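Long-range contact in alpha-L-rhamnosidase (Aspergillus terreus, PDB 6GSZ), which probably hydrolyses terminal non-reducing alpha-L-rhamnose residues from alpha-L-rhamnosides: residues A[35-47]-A[76-88]. Numbering follows the deposited sequence. Where two conformers were deposited one is given.
Sequences DWEQRAYEIEVKR and EEATVRVRSFGSD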
ATOM      1  N   ASP A  35     -25.380 -22.655   2.276  1.00 18.40           N
ATOM      2  CA  ASP A  35     -26.347 -21.789   2.977  1.00 18.04           C
ATOM      3  C   ASP A  35     -26.042 -21.702   4.472  1.00 19.69           C
ATOM      4  O   ASP A  35     -26.940 -21.689   5.316  1.00 21.96           O
ATOM      5  CB  ASP A  35     -27.778 -22.306   2.793  1.00 20.82           C
ATOM      6  CG  ASP A  35     -28.296 -22.122   1.401  1.00 31.47           C
ATOM      7  OD1 ASP A  35     -27.947 -21.144   0.744  1.00 38.63           O
ATOM      8  OD2 ASP A  35     -29.107 -22.955   1.015  1.00 48.40           O
ATOM      9  N   TRP A  36     -24.759 -21.556   4.807  1.00 17.39           N
ATOM     10  CA  TRP A  36     -24.358 -21.579   6.196  1.00 18.03           C
ATOM     11  C   TRP A  36     -24.253 -20.156   6.751  1.00 14.83           C
ATOM     12  O   TRP A  36     -23.626 -19.286   6.125  1.00 15.61           O
ATOM     13  CB  TRP A  36     -23.017 -22.308   6.328  1.00 17.92           C
ATOM     14  CG  TRP A  36     -22.618 -22.585   7.744  1.00 16.46           C
ATOM     15  CD1 TRP A  36     -22.860 -23.720   8.455  1.00 18.42           C
ATOM     16  CD2 TRP A  36     -21.870 -21.712   8.621  1.00 15.46           C
ATOM     17  NE1 TRP A  36     -22.348 -23.614   9.715  1.00 17.39           N
ATOM     18  CE2 TRP A  36     -21.732 -22.395   9.846  1.00 16.39           C
ATOM     19  CE3 TRP A  36     -21.321 -20.420   8.508  1.00 14.25           C
ATOM     20  CZ2 TRP A  36     -21.076 -21.835  10.940  1.00 15.28           C
ATOM     21  CZ3 TRP A  36     -20.654 -19.885   9.587  1.00 15.86           C
ATOM     22  CH2 TRP A  36     -20.513 -20.587  10.776  1.00 16.19           C
ATOM     23  N   GLU A  37     -24.808 -19.967   7.947  1.00 15.29           N
ATOM     24  CA  GLU A  37     -24.684 -18.736   8.702  1.00 16.36           C
ATOM     25  C   GLU A  37     -24.365 -19.090  10.149  1.00 16.51           C
ATOM     26  O   GLU A  37     -24.782 -20.128  10.659  1.00 17.89           O
ATOM     27  CB  GLU A  37     -25.968 -17.903   8.611  1.00 23.63           C
ATOM     28  CG  GLU A  37     -26.173 -17.313   7.232  1.00 28.67           C
ATOM     29  CD  GLU A  37     -27.410 -16.461   7.007  1.00 36.15           C
ATOM     30  OE1 GLU A  37     -28.533 -17.000   7.137  1.00 43.48           O
ATOM     31  OE2 GLU A  37     -27.247 -15.263   6.682  1.00 44.57           O
ATOM     32  N   GLN A  38     -23.606 -18.217  10.807  1.00 14.32           N
ATOM     33  CA  GLN A  38     -23.256 -18.423  12.195  1.00 13.71           C
ATOM     34  C   GLN A  38     -24.399 -17.973  13.125  1.00 13.55           C
ATOM     35  O   GLN A  38     -24.988 -16.915  12.911  1.00 13.58           O
ATOM     36  CB  GLN A  38     -22.005 -17.563  12.471  1.00 12.68           C
ATOM     37  CG  GLN A  38     -21.485 -17.666  13.907  1.00 12.85           C
ATOM     38  CD  GLN A  38     -20.289 -16.785  14.102  1.00 11.96           C
ATOM     39  OE1 GLN A  38     -19.172 -17.154  13.702  1.00 13.46           O
ATOM     40  NE2 GLN A  38     -20.535 -15.644  14.753  1.00 13.25           N
ATOM     41  N   ARG A  39     -24.670 -18.759  14.184  1.00 13.47           N
ATOM     42  CA  ARG A  39     -25.548 -18.295  15.229  0.60 15.20           C
ATOM     43  C   ARG A  39     -24.813 -17.935  16.525  1.00 13.96           C
ATOM     44  O   ARG A  39     -25.346 -17.147  17.316  1.00 13.83           O
ATOM     45  CB  ARG A  39     -26.677 -19.281  15.506  0.60 17.77           C
ATOM     46  CG  ARG A  39     -26.222 -20.611  16.077  0.60 18.83           C
ATOM     47  CD  ARG A  39     -27.429 -21.467  16.486  0.60 23.08           C
ATOM     48  NE  ARG A  39     -28.409 -20.713  17.264  0.60 26.69           N
ATOM     49  CZ  ARG A  39     -29.605 -20.273  16.826  0.60 28.64           C
ATOM     50  NH1 ARG A  39     -30.066 -20.564  15.609  0.60 26.69           N
ATOM     51  NH2 ARG A  39     -30.337 -19.530  17.637  0.60 29.64           N
ATOM     52  N   ALA A  40     -23.602 -18.478  16.738  1.00 12.85           N
ATOM     53  CA  ALA A  40     -22.914 -18.240  18.001  1.00 14.04           C
ATOM     54  C   ALA A  40     -21.442 -18.543  17.796  1.00 12.38           C
ATOM     55  O   ALA A  40     -21.053 -19.184  16.830  1.00 12.50           O
ATOM     56  CB  ALA A  40     -23.455 -19.107  19.115  1.00 14.23           C
ATOM     57  N   TYR A  41     -20.631 -18.061  18.729  1.00 12.82           N
ATOM     58  CA  TYR A  41     -19.199 -18.367  18.748  1.00 13.48           C
ATOM     59  C   TYR A  41     -18.752 -18.515  20.199  1.00 13.88           C
ATOM     60  O   TYR A  41     -19.362 -18.024  21.127  1.00 13.70           O
ATOM     61  CB  TYR A  41     -18.383 -17.317  17.999  1.00 13.15           C
ATOM     62  CG  TYR A  41     -18.442 -15.924  18.554  1.00 12.23           C
ATOM     63  CD1 TYR A  41     -17.628 -15.546  19.616  1.00 12.87           C
ATOM     64  CD2 TYR A  41     -19.215 -14.937  17.959  1.00 13.16           C
ATOM     65  CE1 TYR A  41     -17.623 -14.247  20.099  1.00 12.60           C
ATOM     66  CE2 TYR A  41     -19.198 -13.638  18.417  1.00 12.67           C
ATOM     67  CZ  TYR A  41     -18.359 -13.264  19.456  1.00 12.82           C
ATOM     68  OH  TYR A  41     -18.366 -11.950  19.902  1.00 14.85           O
ATOM     69  N   GLU A  42     -17.593 -19.171  20.325  1.00 14.01           N
ATOM     70  CA  GLU A  42     -16.855 -19.268  21.572  1.00 14.34           C
ATOM     71  C   GLU A  42     -15.421 -18.801  21.305  1.00 13.46           C
ATOM     72  O   GLU A  42     -14.803 -19.221  20.338  1.00 14.28           O
ATOM     73  CB  GLU A  42     -16.887 -20.694  22.137  1.00 16.12           C
ATOM     74  CG  GLU A  42     -18.229 -21.022  22.754  1.00 17.65           C
ATOM     75  CD  GLU A  42     -18.330 -22.418  23.332  1.00 22.12           C
ATOM     76  OE1 GLU A  42     -17.412 -23.211  23.109  1.00 20.67           O
ATOM     77  OE2 GLU A  42     -19.393 -22.715  23.937  1.00 30.76           O
ATOM     78  N   ILE A  43     -14.946 -17.944  22.199  1.00 13.18           N
ATOM     79  CA  ILE A  43     -13.534 -17.507  22.203  1.00 13.52           C
ATOM     80  C   ILE A  43     -12.906 -18.016  23.506  1.00 13.11           C
ATOM     81  O   ILE A  43     -13.366 -17.685  24.591  1.00 14.23           O
ATOM     82  CB  ILE A  43     -13.391 -15.984  22.091  1.00 14.23           C
ATOM     83  CG1 ILE A  43     -14.059 -15.434  20.843  1.00 14.69           C
ATOM     84  CG2 ILE A  43     -11.902 -15.628  22.129  1.00 14.24           C
ATOM     85  CD1 ILE A  43     -14.052 -13.917  20.689  1.00 16.40           C
ATOM     86  N   GLU A  44     -11.845 -18.809  23.351  1.00 14.66           N
ATOM     87  CA  GLU A  44     -11.018 -19.314  24.459  1.00 15.63           C
ATOM     88  C   GLU A  44      -9.823 -18.375  24.619  1.00 14.64           C
ATOM     89  O   GLU A  44      -9.081 -18.147  23.658  1.00 16.27           O
ATOM     90  CB  GLU A  44     -10.551 -20.734  24.148  1.00 16.36           C
ATOM     91  CG  GLU A  44      -9.722 -21.380  25.259  1.00 17.86           C
ATOM     92  CD  GLU A  44      -9.060 -22.645  24.745  1.00 20.26           C
ATOM     93  OE1 GLU A  44      -9.537 -23.750  25.092  1.00 26.72           O
ATOM     94  OE2 GLU A  44      -8.132 -22.516  23.914  1.00 20.64           O
ATOM     95  N   VAL A  45      -9.670 -17.845  25.824  1.00 14.93           N
ATOM     96  CA  VAL A  45      -8.534 -17.013  26.162  1.00 13.57           C
ATOM     97  C   VAL A  45      -7.731 -17.664  27.292  1.00 15.94           C
ATOM     98  O   VAL A  45      -8.245 -17.848  28.409  1.00 18.06           O
ATOM     99  CB  VAL A  45      -8.995 -15.602  26.558  1.00 14.67           C
ATOM    100  CG1 VAL A  45      -7.798 -14.696  26.853  1.00 15.59           C
ATOM    101  CG2 VAL A  45      -9.909 -15.008  25.493  1.00 15.90           C
ATOM    102  N   LYS A  46      -6.460 -17.973  26.993  1.00 15.88           N
ATOM    103  CA  LYS A  46      -5.542 -18.610  27.979  1.00 18.07           C
ATOM    104  C   LYS A  46      -4.467 -17.609  28.411  1.00 20.25           C
ATOM    105  O   LYS A  46      -3.791 -17.056  27.539  1.00 19.83           O
ATOM    106  CB  LYS A  46      -4.935 -19.894  27.389  1.00 21.11           C
ATOM    107  CG  LYS A  46      -3.936 -20.620  28.274  1.00 26.96           C
ATOM    108  CD  LYS A  46      -4.554 -21.245  29.498  1.00 33.39           C
ATOM    109  CE  LYS A  46      -3.551 -22.032  30.319  1.00 39.36           C
ATOM    110  NZ  LYS A  46      -2.748 -21.142  31.186  1.00 42.94           N
ATOM    111  N   ARG A  47      -4.325 -17.377  29.717  1.00 21.85           N
ATOM    112  CA  ARG A  47      -3.284 -16.583  30.312  1.00 25.26           C
ATOM    113  C   ARG A  47      -2.400 -17.532  31.103  1.00 30.27           C
ATOM    114  O   ARG A  47      -2.943 -18.417  31.732  1.00 35.11           O
ATOM    115  CB  ARG A  47      -3.916 -15.561  31.258  1.00 29.37           C
ATOM    116  CG  ARG A  47      -4.254 -14.279  30.549  1.00 20.25           C
ATOM    117  CD  ARG A  47      -4.824 -13.241  31.511  1.00 21.89           C
ATOM    118  NE  ARG A  47      -5.019 -11.971  30.824  1.00 22.11           N
ATOM    119  CZ  ARG A  47      -6.163 -11.547  30.341  1.00 20.73           C
ATOM    120  NH1 ARG A  47      -7.157 -12.407  30.131  1.00 21.22           N
ATOM    121  NH2 ARG A  47      -6.330 -10.266  30.109  1.00 22.51           N
ATOM    122  N   GLU A  76       1.818  -8.393  27.978  1.00 15.68           N
ATOM    123  CA  GLU A  76       1.074  -9.571  28.440  1.00 16.86           C
ATOM    124  C   GLU A  76       0.550 -10.348  27.239  1.00 16.38           C
ATOM    125  O   GLU A  76      -0.239  -9.808  26.435  1.00 17.37           O
ATOM    126  CB  GLU A  76      -0.118  -9.173  29.305  1.00 17.83           C
ATOM    127  CG  GLU A  76      -0.856 -10.384  29.871  1.00 18.45           C
ATOM    128  CD  GLU A  76      -2.113 -10.081  30.669  1.00 20.39           C
ATOM    129  OE1 GLU A  76      -2.554  -8.906  30.687  1.00 20.44           O
ATOM    130  OE2 GLU A  76      -2.614 -11.045  31.320  1.00 21.30           O
ATOM    131  N   GLU A  77       0.986 -11.599  27.112  1.00 15.46           N
ATOM    132  CA  GLU A  77       0.525 -12.469  26.022  1.00 15.48           C
ATOM    133  C   GLU A  77      -0.710 -13.264  26.455  1.00 16.84           C
ATOM    134  O   GLU A  77      -0.748 -13.849  27.557  1.00 20.36           O
ATOM    135  CB  GLU A  77       1.610 -13.474  25.637  1.00 16.15           C
ATOM    136  CG  GLU A  77       1.319 -14.330  24.433  1.00 18.11           C
ATOM    137  CD  GLU A  77       2.369 -15.394  24.178  1.00 20.20           C
ATOM    138  OE1 GLU A  77       2.370 -16.409  24.922  1.00 26.15           O
ATOM    139  OE2 GLU A  77       3.127 -15.241  23.203  1.00 20.96           O
ATOM    140  N   ALA A  78      -1.672 -13.326  25.533  1.00 13.92           N
ATOM    141  CA  ALA A  78      -2.770 -14.305  25.621  1.00 14.37           C
ATOM    142  C   ALA A  78      -2.712 -15.243  24.415  1.00 15.06           C
ATOM    143  O   ALA A  78      -2.331 -14.836  23.280  1.00 14.90           O
ATOM    144  CB  ALA A  78      -4.101 -13.608  25.694  1.00 17.82           C
ATOM    145  N   THR A  79      -3.195 -16.475  24.637  1.00 15.19           N
ATOM    146  CA  THR A  79      -3.335 -17.440  23.560  1.00 14.97           C
ATOM    147  C   THR A  79      -4.831 -17.633  23.326  1.00 14.74           C
ATOM    148  O   THR A  79      -5.547 -17.826  24.273  1.00 15.77           O
ATOM    149  CB  THR A  79      -2.626 -18.761  23.898  1.00 14.64           C
ATOM    150  OG1 THR A  79      -1.253 -18.441  24.124  1.00 17.40           O
ATOM    151  CG2 THR A  79      -2.732 -19.790  22.804  1.00 18.38           C
ATOM    152  N   VAL A  80      -5.244 -17.569  22.055  1.00 12.79           N
ATOM    153  CA  VAL A  80      -6.658 -17.488  21.706  1.00 13.27           C
ATOM    154  C   VAL A  80      -7.009 -18.577  20.721  1.00 14.23           C
ATOM    155  O   VAL A  80      -6.270 -18.821  19.767  1.00 13.79           O
ATOM    156  CB  VAL A  80      -6.967 -16.097  21.126  1.00 12.35           C
ATOM    157  CG1 VAL A  80      -8.394 -16.057  20.598  1.00 14.24           C
ATOM    158  CG2 VAL A  80      -6.781 -15.028  22.198  1.00 15.16           C
ATOM    159  N   ARG A  81      -8.184 -19.208  20.942  1.00 13.86           N
ATOM    160  CA  ARG A  81      -8.800 -20.051  19.920  1.00 14.78           C
ATOM    161  C   ARG A  81     -10.272 -19.640  19.811  1.00 13.82           C
ATOM    162  O   ARG A  81     -10.815 -19.099  20.759  1.00 13.59           O
ATOM    163  CB  ARG A  81      -8.700 -21.537  20.265  1.00 15.54           C
ATOM    164  CG  ARG A  81      -7.283 -22.072  20.389  1.00 17.19           C
ATOM    165  CD  ARG A  81      -7.280 -23.595  20.468  1.00 18.90           C
ATOM    166  NE  ARG A  81      -7.915 -24.063  21.681  1.00 20.15           N
ATOM    167  CZ  ARG A  81      -8.354 -25.329  21.852  1.00 22.41           C
ATOM    168  NH1 ARG A  81      -8.185 -26.226  20.889  1.00 24.58           N
ATOM    169  NH2 ARG A  81      -8.988 -25.669  22.970  1.00 25.90           N
ATOM    170  N   VAL A  82     -10.862 -19.901  18.641  1.00 13.46           N
ATOM    171  CA  VAL A  82     -12.258 -19.617  18.378  1.00 13.51           C
ATOM    172  C   VAL A  82     -12.909 -20.853  17.794  1.00 13.45           C
ATOM    173  O   VAL A  82     -12.311 -21.576  17.029  1.00 14.36           O
ATOM    174  CB  VAL A  82     -12.397 -18.420  17.417  1.00 14.23           C
ATOM    175  CG1 VAL A  82     -13.858 -18.097  17.118  1.00 15.65           C
ATOM    176  CG2 VAL A  82     -11.641 -17.208  17.955  1.00 14.75           C
ATOM    177  N   ARG A  83     -14.204 -21.015  18.071  1.00 13.67           N
ATOM    178  CA  ARG A  83     -15.030 -21.943  17.290  1.00 14.93           C
ATOM    179  C   ARG A  83     -16.393 -21.294  17.084  1.00 13.92           C
ATOM    180  O   ARG A  83     -16.830 -20.492  17.857  1.00 14.22           O
ATOM    181  CB  ARG A  83     -15.119 -23.336  17.916  1.00 17.68           C
ATOM    182  CG  ARG A  83     -15.748 -23.372  19.287  1.00 19.46           C
ATOM    183  CD  ARG A  83     -15.818 -24.824  19.773  1.00 20.32           C
ATOM    184  NE  ARG A  83     -16.445 -24.891  21.069  1.00 22.32           N
ATOM    185  CZ  ARG A  83     -16.798 -26.022  21.668  1.00 27.94           C
ATOM    186  NH1 ARG A  83     -16.574 -27.195  21.081  1.00 39.86           N
ATOM    187  NH2 ARG A  83     -17.384 -25.953  22.848  1.00 32.53           N
ATOM    188  N   SER A  84     -16.997 -21.695  15.983  1.00 14.94           N
ATOM    189  CA  SER A  84     -18.196 -21.081  15.468  1.00 14.50           C
ATOM    190  C   SER A  84     -19.281 -22.160  15.295  1.00 16.21           C
ATOM    191  O   SER A  84     -19.001 -23.265  14.846  1.00 17.85           O
ATOM    192  CB  SER A  84     -17.860 -20.369  14.184  1.00 15.87           C
ATOM    193  OG  SER A  84     -19.024 -19.850  13.590  1.00 16.32           O
ATOM    194  N   PHE A  85     -20.518 -21.793  15.656  1.00 14.70           N
ATOM    195  CA  PHE A  85     -21.688 -22.653  15.624  1.00 14.84           C
ATOM    196  C   PHE A  85     -22.681 -22.193  14.548  1.00 15.17           C
ATOM    197  O   PHE A  85     -23.071 -21.029  14.510  1.00 14.70           O
ATOM    198  CB  PHE A  85     -22.338 -22.624  17.004  1.00 15.76           C
ATOM    199  CG  PHE A  85     -21.449 -23.093  18.123  1.00 15.20           C
ATOM    200  CD1 PHE A  85     -20.591 -22.197  18.758  1.00 17.46           C
ATOM    201  CD2 PHE A  85     -21.430 -24.427  18.517  1.00 20.68           C
ATOM    202  CE1 PHE A  85     -19.765 -22.618  19.786  1.00 23.35           C
ATOM    203  CE2 PHE A  85     -20.588 -24.845  19.529  1.00 23.34           C
ATOM    204  CZ  PHE A  85     -19.767 -23.940  20.165  1.00 23.48           C
ATOM    205  N   GLY A  86     -23.151 -23.155  13.737  1.00 15.54           N
ATOM    206  CA  GLY A  86     -24.062 -22.855  12.625  1.00 16.60           C
ATOM    207  C   GLY A  86     -25.499 -22.684  13.072  1.00 18.55           C
ATOM    208  O   GLY A  86     -25.936 -23.255  14.063  1.00 19.10           O
ATOM    209  N   SER A  87     -26.215 -21.843  12.324  1.00 20.65           N
ATOM    210  CA  SER A  87     -27.607 -21.529  12.643  1.00 19.99           C
ATOM    211  C   SER A  87     -28.499 -22.754  12.515  1.00 26.34           C
ATOM    212  O   SER A  87     -29.562 -22.752  13.119  1.00 34.05           O
ATOM    213  CB  SER A  87     -28.122 -20.377  11.828  1.00 23.27           C
ATOM    214  OG  SER A  87     -28.152 -20.720  10.476  1.00 27.47           O
ATOM    215  N   ASP A  88     -28.102 -23.739  11.705  1.00 26.16           N
ATOM    216  CA  ASP A  88     -28.982 -24.912  11.452  1.00 36.67           C
ATOM    217  C   ASP A  88     -28.788 -25.951  12.556  1.00 37.08           C
ATOM    218  O   ASP A  88     -29.393 -27.011  12.522  1.00 47.63           O
ATOM    219  CB  ASP A  88     -28.735 -25.536  10.069  1.00 43.80           C
ATOM    220  CG  ASP A  88     -27.282 -25.908   9.781  1.00 49.97           C
ATOM    221  OD1 ASP A  88     -26.506 -26.112  10.749  1.00 54.01           O
ATOM    222  OD2 ASP A  88     -26.920 -25.979   8.577  1.00 68.68           O
TER
HETATM  223  O   HOH W   1     -26.486 -22.329   8.901  1.00 26.62           O
HETATM  224  O   HOH W   2     -29.536 -18.716   8.833  1.00 49.32           O
HETATM  225  O   HOH W   3      -6.213 -20.649  23.802  1.00 22.22           O
HETATM  226  O   HOH W   4      -4.953  -8.690  31.571  0.50 23.37           O
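Glu42 and Arg83 face each other as a hydrogen-bonded pair of antiparallel strands 38-46 and 78-86, their side chains running alongside each other on the face that also carries Phe85, Glu44 and Arg81. Followed outward, Glu42 CB lies 4.1 Å from Arg83 CG. CG, anti to the carbonyl carbon (chi1 -75°), comes up to the edge of the Phe85 ring, 3.7 Å from CE1. CD and OE2 lie beside Phe85 CZ, CD the closer. The carboxylate, 71° to that ring, places OE1 in the guanidinium plane of Arg83, where NE and NH2 both donate to it, each at 2.8 Å and from the same face of the carboxylate. One oxygen thus takes two charged bonds. The next pair divides the load: Arg81 grips Glu44 side-on, NE reaching OE2 at 2.7 Å and NH2 reaching OE1, nearly straight (176°). A water donates to Glu44 OE2 and, weakly, to Thr79 O. On the other face Ile43 packs against Val80 and Val82, and Val45 CG1 against Ala78 CB. At the far end Arg47 NE meets Glu76 OE2 at 2.6 Å from above the carboxylate plane. Near the start of strand 38-46, Arg39 and Ala40 both face Phe85, a classic beta bulge; Arg39 N donates to Phe85 O at 2.8 Å. On the Ile43 face, Ser84 OG donates to Gln38 OE1 at 2.7 Å and lies at the edge of the Trp36 indole. The pair forms two inner strands of the N-terminal immunoglobulin-like domain's mixed five-stranded sheet, 78-86 central; strand 53-58 flanks 38-46 and strand 99-103 flanks 78-86, while Trp27 of strand 25-30 packs on Val82 and Ser84, and Phe29 on Ser84.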